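Local coordinates for putative flagellar hook-associated protein (Vibrio parahaemolyticus, PDB 3PWX), which probably serves as a structural component of the bacterial flagellum, at residues A163-P168 with A174-S179. Sequence-based numbering, arbitrary orientation.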
loop_
_atom_site.group_PDB
_atom_site.type_symbol
_atom_site.label_atom_id
_atom_site.label_comp_id
_atom_site.label_asym_id
_atom_site.label_seq_id
_atom_site.Cartn_x
_atom_site.Cartn_y
_atom_site.Cartn_z
ATOM N N ALA A 163 12.793 -8.578 -40.500
ATOM C CA ALA A 163 13.581 -7.989 -41.560
ATOM C C ALA A 163 14.711 -8.948 -41.926
ATOM O O ALA A 163 14.906 -9.293 -43.084
ATOM C CB ALA A 163 14.130 -6.622 -41.098
ATOM N N GLU A 164 15.431 -9.426 -40.931
ATOM C CA GLU A 164 16.504 -10.383 -41.158
ATOM C C GLU A 164 15.993 -11.713 -41.775
ATOM O O GLU A 164 16.683 -12.323 -42.618
ATOM C CB GLU A 164 17.258 -10.585 -39.852
ATOM C CG GLU A 164 18.649 -11.142 -39.943
ATOM C CD GLU A 164 19.634 -10.312 -40.766
ATOM O OE1 GLU A 164 19.789 -9.085 -40.576
ATOM O OE2 GLU A 164 20.297 -10.937 -41.599
ATOM N N PHE A 165 14.787 -12.147 -41.377
ATOM C CA PHE A 165 14.124 -13.293 -42.026
ATOM C C PHE A 165 13.767 -13.048 -43.495
ATOM O O PHE A 165 13.787 -13.972 -44.268
ATOM C CB PHE A 165 12.878 -13.744 -41.278
ATOM C CG PHE A 165 13.151 -14.699 -40.160
ATOM C CD1 PHE A 165 12.135 -15.505 -39.657
ATOM C CD2 PHE A 165 14.421 -14.798 -39.588
ATOM C CE1 PHE A 165 12.386 -16.405 -38.597
ATOM C CE2 PHE A 165 14.676 -15.691 -38.543
ATOM C CZ PHE A 165 13.660 -16.496 -38.054
ATOM N N GLU A 166 13.421 -11.819 -43.870
ATOM C CA GLU A 166 13.034 -11.537 -45.235
ATOM C C GLU A 166 14.257 -11.431 -46.169
ATOM O O GLU A 166 14.276 -11.993 -47.261
ATOM C CB GLU A 166 12.221 -10.264 -45.292
ATOM C CG GLU A 166 10.770 -10.389 -44.908
ATOM C CD GLU A 166 10.168 -9.005 -44.788
ATOM O OE1 GLU A 166 9.682 -8.609 -43.693
ATOM O OE2 GLU A 166 10.249 -8.271 -45.810
ATOM N N LYS A 167 15.268 -10.692 -45.735
ATOM C CA LYS A 167 16.486 -10.579 -46.494
ATOM C C LYS A 167 17.667 -10.817 -45.591
ATOM O O LYS A 167 18.224 -9.871 -45.055
ATOM C CB LYS A 167 16.611 -9.202 -47.151
ATOM C CG LYS A 167 17.886 -9.073 -48.016
ATOM C CD LYS A 167 17.818 -7.907 -48.995
ATOM C CE LYS A 167 18.891 -8.033 -50.075
ATOM N NZ LYS A 167 18.808 -6.906 -51.059
ATOM N N PRO A 168 18.071 -12.081 -45.435
ATOM C CA PRO A 168 19.232 -12.350 -44.591
ATOM C C PRO A 168 20.443 -11.482 -44.933
ATOM O O PRO A 168 20.657 -11.141 -46.098
ATOM C CB PRO A 168 19.522 -13.827 -44.850
ATOM C CG PRO A 168 18.181 -14.410 -45.192
ATOM C CD PRO A 168 17.416 -13.319 -45.909
ATOM N N ALA A 174 23.129 -13.090 -35.431
ATOM C CA ALA A 174 23.234 -12.153 -34.348
ATOM C C ALA A 174 21.846 -11.564 -33.954
ATOM O O ALA A 174 21.566 -11.368 -32.748
ATOM C CB ALA A 174 24.221 -11.049 -34.700
ATOM N N GLU A 175 20.992 -11.277 -34.947
ATOM C CA GLU A 175 19.617 -10.832 -34.669
ATOM C C GLU A 175 18.838 -11.943 -34.017
ATOM O O GLU A 175 18.107 -11.697 -33.032
ATOM C CB GLU A 175 18.867 -10.409 -35.926
ATOM C CG GLU A 175 19.312 -9.080 -36.479
ATOM C CD GLU A 175 18.844 -7.883 -35.674
ATOM O OE1 GLU A 175 18.491 -8.008 -34.486
ATOM O OE2 GLU A 175 18.855 -6.774 -36.244
ATOM N N VAL A 176 18.982 -13.160 -34.568
ATOM C CA VAL A 176 18.414 -14.350 -33.921
ATOM C C VAL A 176 18.744 -14.362 -32.410
ATOM O O VAL A 176 17.835 -14.443 -31.585
ATOM C CB VAL A 176 18.836 -15.665 -34.661
ATOM C CG1 VAL A 176 18.640 -16.952 -33.802
ATOM C CG2 VAL A 176 18.104 -15.753 -36.009
ATOM N N ASP A 177 20.031 -14.271 -32.066
ATOM C CA ASP A 177 20.481 -14.268 -30.672
ATOM C C ASP A 177 19.990 -13.009 -29.912
ATOM O O ASP A 177 19.660 -13.095 -28.749
ATOM C CB ASP A 177 22.006 -14.454 -30.566
ATOM C CG ASP A 177 22.453 -15.868 -30.917
ATOM O OD1 ASP A 177 22.018 -16.849 -30.215
ATOM O OD2 ASP A 177 23.263 -16.014 -31.876
ATOM N N ALA A 178 19.891 -11.861 -30.558
ATOM C CA ALA A 178 19.312 -10.708 -29.845
ATOM C C ALA A 178 17.832 -10.941 -29.579
ATOM O O ALA A 178 17.326 -10.623 -28.496
ATOM C CB ALA A 178 19.552 -9.396 -30.574
ATOM N N SER A 179 17.181 -11.589 -30.545
ATOM C CA SER A 179 15.757 -11.905 -30.453
ATOM C C SER A 179 15.408 -12.929 -29.350
ATOM O O SER A 179 14.401 -12.770 -28.652
ATOM C CB SER A 179 15.227 -12.371 -31.795
ATOM O OG SER A 179 15.579 -11.445 -32.800
#
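A chi1 of -160° carries CG of E164 away from its own N and beside its carbonyl carbon, so that the side chain reaches from the last turn of helix 154-166 toward E175, whose CG lies instead anti to its own carbonyl carbon. The two residues face each other across a helical hairpin: helix 154-166 ends here, the chain turns back within a few residues, and the long helix 172-223 sets off alongside it, far from the centre of this elongated, mostly helical chain. Their CA atoms stand 7.2 Å apart, and the methylenes fill the gap, E164 CG meeting both CB and CG of E175 at 4.1 Å. The side chains cross at about a right angle and each bends at chi2, which also rests E164 OE1 against E175 CG. The charged oxygens themselves are not in contact, E164 OE1 staying 5.0 Å from E175 OE2. The carboxylate planes are turned 32° from each other. Each acid is drawn to a different polar partner: E164 OE2 accepts the backbone N-H of S169 in the connecting turn, and E175 OE1 takes a hydrogen bond from Q157 NE2, about two turns earlier than E164 in helix 154-166. These bonds probably offset part of the repulsion expected between two like charges.

A second, apolar pair lies beside the acids. The F165 ring turns its edge to V176, with CE2 4.3 Å from CG2 and that methyl near the ring plane. V176 packs on L161 within the hairpin, while F165 extends the contact to R71 and I75 of helix 71-89. One turn beyond E175, S179 closes back on it: E175 O accepts both S179 N and S179 OG. The hydroxyl, also hydrogen-bonded to Q157 NE2, places OG 2.6 Å from E175 O and 46° out of the carbonyl plane.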